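Side-chain contacts in F-actin-capping protein subunit alpha (Plasmodium berghei, PDB 7A0H), which probably binds the fast-growing (barbed) ends of actin filaments as a homodimer and so blocks subunit exchange there, without severing the filament: residues A19-V24 / S50-D55; Y57-F62 / Y67-K72; L79-H82 / I87-N90; K125-I130 / L175-D180. All coordinates share one frame; numbering follows the deposited sequence. Where two conformers were deposited one is given.

Interaction 1: A19-V24 / S50-D55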
loop_
_atom_site.group_PDB
_atom_site.type_symbol
_atom_site.label_atom_id
_atom_site.label_comp_id
_atom_site.label_asym_id
_atom_site.label_seq_id
_atom_site.Cartn_x
_atom_site.Cartn_y
_atom_site.Cartn_z
ATOM N N ALA A 19 -1.417 6.191 -4.517
ATOM C CA ALA A 19 -0.541 6.750 -3.503
ATOM C C ALA A 19 -1.138 6.611 -2.098
ATOM O O ALA A 19 -2.329 6.861 -1.901
ATOM C CB ALA A 19 -0.285 8.215 -3.845
ATOM N N PRO A 20 -0.336 6.257 -1.091
ATOM C CA PRO A 20 -0.839 6.256 0.311
ATOM C C PRO A 20 -1.077 7.675 0.802
ATOM O O PRO A 20 -0.485 8.627 0.271
ATOM C CB PRO A 20 0.280 5.557 1.097
ATOM C CG PRO A 20 1.535 5.843 0.277
ATOM C CD PRO A 20 1.083 5.851 -1.154
ATOM N N PRO A 21 -1.944 7.871 1.800
ATOM C CA PRO A 21 -2.338 9.242 2.140
ATOM C C PRO A 21 -1.137 10.127 2.375
ATOM O O PRO A 21 -1.095 11.265 1.914
ATOM C CB PRO A 21 -3.156 9.076 3.427
ATOM C CG PRO A 21 -3.609 7.672 3.452
ATOM C CD PRO A 21 -2.568 6.874 2.694
ATOM N N GLY A 22 -0.136 9.612 3.066
ATOM C CA GLY A 22 0.993 10.416 3.472
ATOM C C GLY A 22 1.872 10.942 2.342
ATOM O O GLY A 22 2.743 11.761 2.625
ATOM N N LYS A 23 1.751 10.420 1.125
ATOM C CA LYS A 23 2.544 10.870 -0.015
ATOM C C LYS A 23 1.749 11.752 -0.972
ATOM O O LYS A 23 2.286 12.200 -1.984
ATOM C CB LYS A 23 3.124 9.681 -0.783
ATOM C CG LYS A 23 4.138 8.856 -0.011
ATOM C CD LYS A 23 4.568 7.627 -0.826
ATOM C CE LYS A 23 5.764 6.886 -0.222
ATOM N NZ LYS A 23 6.077 5.646 -0.998
ATOM N N VAL A 24 0.459 11.923 -0.735
ATOM C CA VAL A 24 -0.392 12.584 -1.710
ATOM C C VAL A 24 0.034 14.031 -1.910
ATOM O O VAL A 24 0.230 14.482 -3.036
ATOM C CB VAL A 24 -1.857 12.474 -1.264
ATOM C CG1 VAL A 24 -2.744 13.310 -2.189
ATOM C CG2 VAL A 24 -2.248 10.987 -1.201
ATOM N N SER A 50 -10.795 17.094 -3.932
ATOM C CA SER A 50 -11.974 17.365 -3.139
ATOM C C SER A 50 -12.779 16.092 -2.927
ATOM O O SER A 50 -13.334 15.881 -1.859
ATOM C CB SER A 50 -12.813 18.441 -3.808
ATOM O OG SER A 50 -13.268 18.003 -5.088
ATOM N N LYS A 51 -12.884 15.252 -3.938
ATOM C CA LYS A 51 -13.639 14.022 -3.795
ATOM C C LYS A 51 -12.916 13.069 -2.866
ATOM O O LYS A 51 -13.531 12.409 -2.019
ATOM C CB LYS A 51 -13.848 13.392 -5.161
ATOM C CG LYS A 51 -14.610 12.070 -5.142
ATOM C CD LYS A 51 -16.079 12.258 -4.808
ATOM C CE LYS A 51 -16.910 11.015 -5.150
ATOM N NZ LYS A 51 -16.785 9.963 -4.104
ATOM N N TYR A 52 -11.625 12.907 -3.090
ATOM C CA TYR A 52 -10.790 12.201 -2.136
ATOM C C TYR A 52 -11.045 12.661 -0.702
ATOM O O TYR A 52 -11.216 11.839 0.210
ATOM C CB TYR A 52 -9.335 12.436 -2.551
ATOM C CG TYR A 52 -8.380 11.774 -1.675
ATOM C CD1 TYR A 52 -8.048 10.455 -1.872
ATOM C CD2 TYR A 52 -7.842 12.450 -0.592
ATOM C CE1 TYR A 52 -7.174 9.815 -1.028
ATOM C CE2 TYR A 52 -6.976 11.823 0.269
ATOM C CZ TYR A 52 -6.637 10.505 0.043
ATOM O OH TYR A 52 -5.739 9.885 0.880
ATOM N N ASN A 53 -11.052 13.980 -0.474
ATOM C CA ASN A 53 -11.276 14.511 0.868
ATOM C C ASN A 53 -12.655 14.112 1.370
ATOM O O ASN A 53 -12.849 13.794 2.537
ATOM C CB ASN A 53 -11.177 16.051 0.869
ATOM C CG ASN A 53 -9.758 16.555 0.971
ATOM O OD1 ASN A 53 -8.830 15.758 1.046
ATOM N ND2 ASN A 53 -9.569 17.892 0.939
ATOM N N GLU A 54 -13.629 14.155 0.501
ATOM C CA GLU A 54 -14.963 13.807 0.936
ATOM C C GLU A 54 -15.022 12.341 1.276
ATOM O O GLU A 54 -15.615 11.971 2.304
ATOM C CB GLU A 54 -15.955 14.204 -0.148
ATOM C CG GLU A 54 -15.989 15.734 -0.269
ATOM C CD GLU A 54 -16.759 16.209 -1.485
ATOM O OE1 GLU A 54 -17.201 15.348 -2.277
ATOM O OE2 GLU A 54 -16.969 17.437 -1.616
ATOM N N ASP A 55 -14.363 11.499 0.462
ATOM C CA ASP A 55 -14.352 10.068 0.693
ATOM C C ASP A 55 -13.693 9.686 2.010
ATOM O O ASP A 55 -13.783 8.529 2.427
ATOM C CB ASP A 55 -13.676 9.351 -0.461
ATOM C CG ASP A 55 -14.534 9.374 -1.684
ATOM O OD1 ASP A 55 -15.656 9.924 -1.566
ATOM O OD2 ASP A 55 -14.139 8.838 -2.726
#

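Interaction 2: Y57-F62 / Y67-K72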
loop_
_atom_site.group_PDB
_atom_site.type_symbol
_atom_site.label_atom_id
_atom_site.label_comp_id
_atom_site.label_asym_id
_atom_site.label_seq_id
_atom_site.Cartn_x
_atom_site.Cartn_y
_atom_site.Cartn_z
ATOM N N TYR A 57 -13.608 11.750 4.956
ATOM C CA TYR A 57 -14.048 12.423 6.166
ATOM C C TYR A 57 -12.856 13.148 6.750
ATOM O O TYR A 57 -12.534 12.980 7.932
ATOM C CB TYR A 57 -14.639 11.442 7.210
ATOM C CG TYR A 57 -15.868 10.763 6.671
ATOM C CD1 TYR A 57 -17.118 11.341 6.786
ATOM C CD2 TYR A 57 -15.756 9.581 6.007
ATOM C CE1 TYR A 57 -18.224 10.753 6.207
ATOM C CE2 TYR A 57 -16.853 8.976 5.453
ATOM C CZ TYR A 57 -18.077 9.549 5.581
ATOM O OH TYR A 57 -19.144 8.953 5.021
ATOM N N ILE A 58 -12.190 13.908 5.894
ATOM C CA ILE A 58 -11.045 14.740 6.247
ATOM C C ILE A 58 -11.516 15.858 7.168
ATOM O O ILE A 58 -12.530 16.520 6.916
ATOM C CB ILE A 58 -10.407 15.320 4.963
ATOM C CG1 ILE A 58 -9.580 14.277 4.185
ATOM C CG2 ILE A 58 -9.566 16.592 5.200
ATOM C CD1 ILE A 58 -8.761 13.457 5.036
ATOM N N LEU A 59 -10.682 16.182 8.133
ATOM C CA LEU A 59 -10.868 17.322 8.999
ATOM C C LEU A 59 -10.082 18.553 8.581
ATOM O O LEU A 59 -8.854 18.506 8.522
ATOM C CB LEU A 59 -10.387 16.986 10.412
ATOM C CG LEU A 59 -10.990 15.758 11.150
ATOM C CD1 LEU A 59 -10.380 15.772 12.553
ATOM C CD2 LEU A 59 -12.502 15.902 11.106
ATOM N N ILE A 60 -10.770 19.680 8.520
ATOM C CA ILE A 60 -10.146 20.973 8.273
ATOM C C ILE A 60 -10.360 21.844 9.496
ATOM O O ILE A 60 -11.491 22.076 9.902
ATOM C CB ILE A 60 -10.690 21.662 7.007
ATOM C CG1 ILE A 60 -10.226 20.821 5.827
ATOM C CG2 ILE A 60 -10.158 23.086 6.969
ATOM C CD1 ILE A 60 -10.772 21.225 4.529
ATOM N N PRO A 61 -9.311 22.332 10.100
ATOM C CA PRO A 61 -9.463 23.166 11.287
ATOM C C PRO A 61 -10.109 24.494 10.970
ATOM O O PRO A 61 -9.826 25.131 9.945
ATOM C CB PRO A 61 -8.008 23.416 11.719
ATOM C CG PRO A 61 -7.222 22.384 11.043
ATOM C CD PRO A 61 -7.908 22.090 9.758
ATOM N N PHE A 62 -10.931 24.936 11.907
ATOM C CA PHE A 62 -11.754 26.119 11.739
ATOM C C PHE A 62 -11.624 26.943 13.004
ATOM O O PHE A 62 -11.791 26.414 14.101
ATOM C CB PHE A 62 -13.201 25.681 11.433
ATOM C CG PHE A 62 -14.136 26.808 11.357
ATOM C CD1 PHE A 62 -13.795 27.938 10.655
ATOM C CD2 PHE A 62 -15.381 26.722 11.926
ATOM C CE1 PHE A 62 -14.653 28.997 10.586
ATOM C CE2 PHE A 62 -16.246 27.767 11.855
ATOM C CZ PHE A 62 -15.884 28.907 11.178
ATOM N N TYR A 67 -13.524 22.265 13.833
ATOM C CA TYR A 67 -13.214 21.502 12.648
ATOM C C TYR A 67 -14.446 21.538 11.748
ATOM O O TYR A 67 -15.583 21.515 12.221
ATOM C CB TYR A 67 -12.867 20.024 12.906
ATOM C CG TYR A 67 -11.508 19.842 13.601
ATOM C CD1 TYR A 67 -10.308 19.886 12.884
ATOM C CD2 TYR A 67 -11.439 19.638 15.001
ATOM C CE1 TYR A 67 -9.069 19.764 13.551
ATOM C CE2 TYR A 67 -10.221 19.542 15.651
ATOM C CZ TYR A 67 -9.044 19.601 14.936
ATOM O OH TYR A 67 -7.861 19.476 15.614
ATOM N N ILE A 68 -14.184 21.625 10.469
ATOM C CA ILE A 68 -15.150 21.358 9.419
ATOM C C ILE A 68 -14.825 19.960 8.992
ATOM O O ILE A 68 -13.639 19.612 8.878
ATOM C CB ILE A 68 -15.001 22.327 8.213
ATOM C CG1 ILE A 68 -15.308 23.773 8.589
ATOM C CG2 ILE A 68 -15.923 21.867 7.099
ATOM C CD1 ILE A 68 -16.788 23.966 8.886
ATOM N N ILE A 69 -15.849 19.154 8.748
ATOM C CA ILE A 69 -15.608 17.792 8.297
ATOM C C ILE A 69 -16.081 17.678 6.867
ATOM O O ILE A 69 -17.241 17.983 6.565
ATOM C CB ILE A 69 -16.296 16.762 9.171
ATOM C CG1 ILE A 69 -16.108 17.066 10.659
ATOM C CG2 ILE A 69 -15.697 15.420 8.847
ATOM C CD1 ILE A 69 -16.749 16.021 11.459
ATOM N N ILE A 70 -15.194 17.209 5.993
ATOM C CA ILE A 70 -15.466 17.165 4.588
ATOM C C ILE A 70 -15.993 15.811 4.234
ATOM O O ILE A 70 -15.263 14.834 4.374
ATOM C CB ILE A 70 -14.197 17.406 3.759
ATOM C CG1 ILE A 70 -13.366 18.611 4.183
ATOM C CG2 ILE A 70 -14.587 17.578 2.356
ATOM C CD1 ILE A 70 -14.135 19.879 4.186
ATOM N N CYS A 71 -17.201 15.734 3.681
ATOM C CA CYS A 71 -17.728 14.442 3.233
ATOM C C CYS A 71 -19.021 14.743 2.499
ATOM O O CYS A 71 -19.541 15.857 2.615
ATOM C CB CYS A 71 -18.016 13.511 4.428
ATOM S SG CYS A 71 -19.143 14.325 5.673
ATOM N N LYS A 72 -19.620 13.703 1.885
ATOM C CA LYS A 72 -20.888 13.917 1.187
ATOM C C LYS A 72 -21.885 14.625 2.069
ATOM O O LYS A 72 -22.538 15.587 1.659
ATOM C CB LYS A 72 -21.548 12.603 0.796
ATOM C CG LYS A 72 -20.816 11.711 -0.085
ATOM C CD LYS A 72 -21.557 10.397 -0.158
ATOM C CE LYS A 72 -20.818 9.452 -1.097
ATOM N NZ LYS A 72 -21.528 8.159 -1.195
#

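Interaction 3: L79-H82 / I87-N90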
loop_
_atom_site.group_PDB
_atom_site.type_symbol
_atom_site.label_atom_id
_atom_site.label_comp_id
_atom_site.label_asym_id
_atom_site.label_seq_id
_atom_site.Cartn_x
_atom_site.Cartn_y
_atom_site.Cartn_z
ATOM N N LEU A 79 -20.088 24.332 -0.687
ATOM C CA LEU A 79 -19.689 24.602 0.694
ATOM C C LEU A 79 -19.922 23.351 1.562
ATOM O O LEU A 79 -20.382 22.289 1.108
ATOM C CB LEU A 79 -20.442 25.858 1.189
ATOM C CG LEU A 79 -20.411 27.098 0.199
ATOM C CD1 LEU A 79 -21.057 28.362 0.688
ATOM C CD2 LEU A 79 -19.012 27.497 -0.192
ATOM N N TYR A 80 -19.581 23.471 2.846
ATOM C CA TYR A 80 -19.606 22.381 3.811
ATOM C C TYR A 80 -20.270 22.900 5.077
ATOM O O TYR A 80 -19.856 23.930 5.605
ATOM C CB TYR A 80 -18.185 21.848 4.130
ATOM C CG TYR A 80 -17.608 21.218 2.878
ATOM C CD1 TYR A 80 -17.967 19.936 2.527
ATOM C CD2 TYR A 80 -16.754 21.961 1.997
ATOM C CE1 TYR A 80 -17.515 19.377 1.374
ATOM C CE2 TYR A 80 -16.252 21.396 0.798
ATOM C CZ TYR A 80 -16.665 20.143 0.481
ATOM O OH TYR A 80 -16.174 19.628 -0.658
ATOM N N LEU A 81 -21.233 22.139 5.625
ATOM C CA LEU A 81 -21.994 22.630 6.768
ATOM C C LEU A 81 -21.247 22.305 8.038
ATOM O O LEU A 81 -20.691 21.203 8.204
ATOM C CB LEU A 81 -23.398 22.026 6.835
ATOM C CG LEU A 81 -24.306 22.503 7.991
ATOM C CD1 LEU A 81 -24.748 23.956 7.819
ATOM C CD2 LEU A 81 -25.531 21.594 8.125
ATOM N N HIS A 82 -21.185 23.267 8.897
ATOM C CA HIS A 82 -20.939 22.926 10.288
ATOM C C HIS A 82 -22.290 23.009 11.045
ATOM O O HIS A 82 -22.775 24.107 11.292
ATOM C CB HIS A 82 -19.927 23.895 10.883
ATOM C CG HIS A 82 -19.471 23.518 12.256
ATOM N ND1 HIS A 82 -20.248 23.714 13.372
ATOM C CD2 HIS A 82 -18.269 23.066 12.694
ATOM C CE1 HIS A 82 -19.530 23.428 14.449
ATOM N NE2 HIS A 82 -18.339 23.008 14.065
ATOM N N ILE A 87 -23.134 27.362 9.843
ATOM C CA ILE A 87 -22.133 28.050 9.034
ATOM C C ILE A 87 -21.868 27.134 7.855
ATOM O O ILE A 87 -21.798 25.907 8.040
ATOM C CB ILE A 87 -20.868 28.295 9.869
ATOM C CG1 ILE A 87 -20.871 29.710 10.401
ATOM C CG2 ILE A 87 -19.628 27.867 9.105
ATOM C CD1 ILE A 87 -19.786 29.875 11.462
ATOM N N LEU A 88 -21.860 27.698 6.648
ATOM C CA LEU A 88 -21.354 27.022 5.470
ATOM C C LEU A 88 -19.946 27.543 5.269
ATOM O O LEU A 88 -19.729 28.765 5.225
ATOM C CB LEU A 88 -22.175 27.329 4.220
ATOM C CG LEU A 88 -23.685 27.089 4.356
ATOM C CD1 LEU A 88 -24.477 27.664 3.159
ATOM C CD2 LEU A 88 -24.003 25.618 4.483
ATOM N N ALA A 89 -19.002 26.627 5.158
ATOM C CA ALA A 89 -17.589 26.960 5.069
ATOM C C ALA A 89 -17.152 26.642 3.657
ATOM O O ALA A 89 -17.426 25.551 3.113
ATOM C CB ALA A 89 -16.750 26.181 6.080
ATOM N N ASN A 90 -16.476 27.600 3.065
ATOM C CA ASN A 90 -15.859 27.410 1.766
ATOM C C ASN A 90 -14.446 26.916 2.005
ATOM O O ASN A 90 -13.694 27.540 2.753
ATOM C CB ASN A 90 -15.874 28.717 0.995
ATOM C CG ASN A 90 -15.708 28.489 -0.453
ATOM O OD1 ASN A 90 -15.013 27.551 -0.856
ATOM N ND2 ASN A 90 -16.382 29.284 -1.258
#

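Interaction 4: K125-I130 / L175-D180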
loop_
_atom_site.group_PDB
_atom_site.type_symbol
_atom_site.label_atom_id
_atom_site.label_comp_id
_atom_site.label_asym_id
_atom_site.label_seq_id
_atom_site.Cartn_x
_atom_site.Cartn_y
_atom_site.Cartn_z
ATOM N N LYS A 125 -21.385 13.738 21.764
ATOM C CA LYS A 125 -20.269 14.346 22.469
ATOM C C LYS A 125 -20.044 13.732 23.843
ATOM O O LYS A 125 -18.888 13.526 24.256
ATOM C CB LYS A 125 -20.475 15.869 22.557
ATOM C CG LYS A 125 -20.221 16.479 21.050
ATOM C CD LYS A 125 -20.186 17.949 20.933
ATOM C CE LYS A 125 -20.150 18.343 19.451
ATOM N NZ LYS A 125 -18.865 17.992 18.755
ATOM N N GLU A 126 -21.119 13.429 24.583
ATOM C CA GLU A 126 -20.914 12.871 25.922
ATOM C C GLU A 126 -20.221 11.531 25.806
ATOM O O GLU A 126 -19.291 11.197 26.573
ATOM C CB GLU A 126 -22.264 12.766 26.661
ATOM C CG GLU A 126 -22.252 12.006 27.993
ATOM C CD GLU A 126 -23.663 11.865 28.666
ATOM O OE1 GLU A 126 -24.605 11.266 28.052
ATOM O OE2 GLU A 126 -23.801 12.366 29.811
ATOM N N TYR A 127 -20.625 10.771 24.796
ATOM C CA TYR A 127 -20.114 9.444 24.607
ATOM C C TYR A 127 -18.604 9.494 24.404
ATOM O O TYR A 127 -17.841 8.735 25.035
ATOM C CB TYR A 127 -20.844 8.858 23.409
ATOM C CG TYR A 127 -20.140 7.631 22.851
ATOM C CD1 TYR A 127 -20.120 6.491 23.561
ATOM C CD2 TYR A 127 -19.456 7.640 21.567
ATOM C CE1 TYR A 127 -19.523 5.329 23.094
ATOM C CE2 TYR A 127 -18.888 6.518 21.071
ATOM C CZ TYR A 127 -18.870 5.336 21.879
ATOM O OH TYR A 127 -18.199 4.220 21.456
ATOM N N VAL A 128 -18.148 10.386 23.522
ATOM C CA VAL A 128 -16.713 10.532 23.274
ATOM C C VAL A 128 -16.019 10.962 24.551
ATOM O O VAL A 128 -14.947 10.473 24.910
ATOM C CB VAL A 128 -16.500 11.577 22.138
ATOM C CG1 VAL A 128 -15.051 11.992 22.057
ATOM C CG2 VAL A 128 -17.034 11.009 20.853
ATOM N N ASP A 129 -16.613 11.897 25.240
ATOM C CA ASP A 129 -16.038 12.379 26.481
ATOM C C ASP A 129 -15.876 11.255 27.485
ATOM O O ASP A 129 -14.870 11.176 28.224
ATOM C CB ASP A 129 -17.004 13.448 27.040
ATOM C CG ASP A 129 -16.538 14.040 28.326
ATOM O OD1 ASP A 129 -15.340 14.371 28.430
ATOM O OD2 ASP A 129 -17.387 14.232 29.224
ATOM N N ILE A 130 -16.877 10.389 27.573
ATOM C CA ILE A 130 -16.779 9.371 28.613
ATOM C C ILE A 130 -15.814 8.251 28.223
ATOM O O ILE A 130 -15.113 7.720 29.073
ATOM C CB ILE A 130 -18.176 8.815 28.920
ATOM C CG1 ILE A 130 -19.019 9.910 29.580
ATOM C CG2 ILE A 130 -18.102 7.633 29.875
ATOM C CD1 ILE A 130 -20.529 9.539 29.741
ATOM N N LEU A 175 -24.535 10.539 11.946
ATOM C CA LEU A 175 -23.744 10.748 13.162
ATOM C C LEU A 175 -22.361 10.277 12.826
ATOM O O LEU A 175 -22.211 9.176 12.257
ATOM C CB LEU A 175 -24.257 9.938 14.387
ATOM C CG LEU A 175 -25.665 10.181 14.963
ATOM C CD1 LEU A 175 -26.647 9.371 14.156
ATOM C CD2 LEU A 175 -25.799 9.885 16.490
ATOM N N LEU A 176 -21.370 11.045 13.261
ATOM C CA LEU A 176 -20.000 10.832 12.792
ATOM C C LEU A 176 -18.964 11.206 13.842
ATOM O O LEU A 176 -19.006 12.306 14.464
ATOM C CB LEU A 176 -19.738 11.688 11.544
ATOM C CG LEU A 176 -18.336 11.691 10.863
ATOM C CD1 LEU A 176 -18.034 10.324 10.277
ATOM C CD2 LEU A 176 -18.349 12.788 9.711
ATOM N N ILE A 177 -18.041 10.261 14.043
ATOM C CA ILE A 177 -16.895 10.473 14.936
ATOM C C ILE A 177 -15.585 10.319 14.129
ATOM O O ILE A 177 -15.413 9.317 13.421
ATOM C CB ILE A 177 -16.861 9.490 16.110
ATOM C CG1 ILE A 177 -18.165 9.520 16.906
ATOM C CG2 ILE A 177 -15.669 9.849 17.051
ATOM C CD1 ILE A 177 -18.250 8.318 18.092
ATOM N N CYS A 178 -14.659 11.214 14.403
ATOM C CA CYS A 178 -13.351 11.184 13.713
ATOM C C CYS A 178 -12.209 11.353 14.679
ATOM O O CYS A 178 -12.203 12.300 15.516
ATOM C CB CYS A 178 -13.231 12.377 12.678
ATOM S SG CYS A 178 -14.554 12.474 11.559
ATOM N N CYS A 179 -11.200 10.476 14.567
ATOM C CA CYS A 179 -9.939 10.717 15.279
ATOM C C CYS A 179 -8.772 10.426 14.334
ATOM O O CYS A 179 -8.778 9.456 13.564
ATOM C CB CYS A 179 -9.810 9.903 16.627
ATOM S SG CYS A 179 -10.902 10.468 18.092
ATOM N N ASP A 180 -7.776 11.296 14.415
ATOM C CA ASP A 180 -6.563 11.270 13.621
ATOM C C ASP A 180 -5.396 11.422 14.582
ATOM O O ASP A 180 -5.394 12.326 15.440
ATOM C CB ASP A 180 -6.523 12.408 12.577
ATOM C CG ASP A 180 -7.488 12.177 11.407
ATOM O OD1 ASP A 180 -7.627 11.087 10.815
ATOM O OD2 ASP A 180 -8.140 13.149 11.091
#

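Interaction 1: A19-V24 / S50-D55
Tyr52, on the last turns of helix 39-55, spans the space to the first turn of helix 21-35 and sets its phenol oxygen against Pro21. The contact across the two segments is one of van der Waals touch, a hydroxyl oxygen against aliphatic carbons. Tyr52 OH lies 3.7 Å from Pro21 CB, with Pro21 CA equally near, and the tyrosine side chain crosses the proline ring at about a right angle. Val24, one turn further along, turns its CB toward the other helix, yet its CG2 stops 4.2 Å from Tyr52 OH, a loose approach. No hydrogen bond links the segments. Tyrosine suits this place because its length bridges backbones whose nearest CA atoms, those of Pro21 and Tyr52, are 9.9 Å apart; CG stands anti to the backbone N (chi1 -180°), which points the ring toward helix 21-35. Proline suits a first helical turn, where its missing N-H costs no helical bond, and here Val24 N bonds back to Pro21 O.

The ionic interaction belongs to the 50-55 segment alone. Lys51 NZ forms a salt bridge with Asp55 OD1 at 2.8 Å, meeting the syn lone pair of that oxygen, while its bond to Asp55 OD2 is weak. The i to i+4 spacing puts both residues on the same side of the helix, and both are exposed.

Around the contact, Pro21 also touches Asn226 of strand 223-238, and Pro20 packs on Asn224 of the second subunit. Behind Tyr52, Asn53 and Glu54 lean on Ile70 of strand 66-70, so the helix end rests on the neighbouring hairpin.

Interaction 2: Y57-F62 / Y67-K72
Leu59 and Tyr67 lie diagonally across a two-stranded antiparallel hairpin, and the leucine lies over one face of the tyrosine ring. Leu59 CD1 stands 4.3 Å from the ring centroid and 16° off its normal, a CH-pi contact displaced toward the rim. Pro61, the direct partner of Tyr67 in a non-hydrogen-bonded pair, brings its CA to 3.7 Å from Tyr67 CD1. The other methyl of the leucine turns to Ile69: Leu59 CD2 sits 3.8 Å from Ile69 CG1, the two side chains lying side by side and pointing the same way. Leucine serves well here because its fork can meet an aromatic ring and an isoleucine at once.

The reverse face carries isoleucines, among them Ile60, Ile68 and Ile70. Ile60 reaches diagonally: CG1 and the extended chain beyond it (chi2 173°) carry CD1 to 3.6 Å from Ile70 CD1. Beta-branched residues favour such extended backbone. Ile60 and Ile68 form a hydrogen-bonded pair, with Ile60 N to Ile68 O at 2.9 Å and almost straight (179°). At the open end, Tyr57 CE1 comes 3.3 Å from Cys71 CB, and the cysteine sulfur approaches the ring obliquely in a sulfur-aromatic contact; Tyr57 OH continues to a hydrogen bond with Glu73.

The hairpin is sandwiched between two sheets. Leu59, Tyr67 and Ile69 face strands 154-167 and 170-183 of the large sheet, through residues such as Ala159 and Leu176, whereas Ile60, Ile68 and Phe62 lie against strands 87-92 and 97-103 of the smaller one.

Interaction 3: L79-H82 / I87-N90
Leu79 meets both Leu88 and Asn90 where strands 79-82 and 87-92 pair as an antiparallel hairpin. Its CB lies 3.8 Å from Leu88 CB, the two side chains crossing at about a right angle, while its CD2 rests 3.4 Å from Asn90 ND2, a methyl packed on an amide. On the same face Leu81 places CD1 3.8 Å from Leu88 CD2; CG stands opposite the backbone N (chi1 -179°), and this swings the methyl in over the neighbouring strand. This leucine side is partly exposed, although Leu104 lies against both Leu81 and Leu88.

The other face is more closely enclosed at Tyr80 and Ala89, while His82 and Ile87 at its end stay partly exposed. Tyr80 and Ala89 form a buried hydrogen-bonded pair, and Ile68 of strand 66-70 touches the small alanine. Tyr80 turns its ring edge to Ala89 O and sends its hydroxyl to Glu54 of helix 39-55. His82 bonds through ND1 to the backbone N of Leu85, in the connecting turn.

Backbone bonds hold the two strands together with unequal geometry. His82 N reaches Ile87 O at 2.8 Å, nearly straight at 171°, whereas Tyr80 N to Ala89 O, 3.0 Å, is bent to 136°. The chemistry thus divides the work: main-chain polarity is met between the strands, leucines shield the more open face, and tyrosine joins a buried apolar surface to the Glu54 carboxylate, which also has a salt bridge to Lys75.

Interaction 4: K125-I130 / L175-D180
Helix 112-131 packs against strand 170-183 with its nearest CA atoms, those of Val128 and Ile177, 8.3 Å apart, so that side chains alone bridge the gap. Ile177 does this with one methyl. Its CD1 reaches the edge of the Tyr127 ring, in the ring plane, 3.5 Å from CE2 and 3.7 Å from CD2 of that tyrosine. The two side chains cross at about a right angle, the methyl meeting the ring at its edge. Ile177 CG1 lies anti to the carbonyl carbon (chi1 -55°) and the chain then runs on extended, lifting CD1 away from the sheet toward the helix. The same methyl is 4.0 Å from Val128 CG2; here the two aliphatic chains slide past each other in opposite directions.

Residue types follow from the place. Isoleucine is at home in a strand and long enough to touch the helix. Valine, short and branched, turns toward the sheet and meets the isoleucine methyl there, and it also touches Cys158, which forms a disulfide with Cys179. Tyr127 lays its ring within the buried layer and carries its hydroxyl on to Glu258 of helix 243-266, while Leu286 of the second subunit packs on it as well.

With no hydrogen bond between the segments, the join depends on apolar burial and fit, and the polar end of Tyr127 is satisfied by a second helix. The contact therefore couples sheet, both helices and the partner subunit through one aromatic side chain.

Interaction 4 is buried, whereas interactions 1, 2 and 3 are partly buried. Interactions 2 and 3 are both antiparallel hairpins, held by main-chain bonds as well as side chains; interactions 1 and 4 have no hydrogen bond across their segments and rely on van der Waals touch, of a hydroxyl oxygen in interaction 1 and of a methyl in interaction 4. Interaction 2 is central: Ile70 meets Glu54 of interaction 1, Ile68 meets Ala89 and His82 of interaction 3, and Leu59 and Tyr57 meet strand 175-180 of interaction 4. The Glu54 carboxylate joins interactions 1 and 3. Interactions 1 and 4, on opposite sides of the chain's centre, both touch the second subunit.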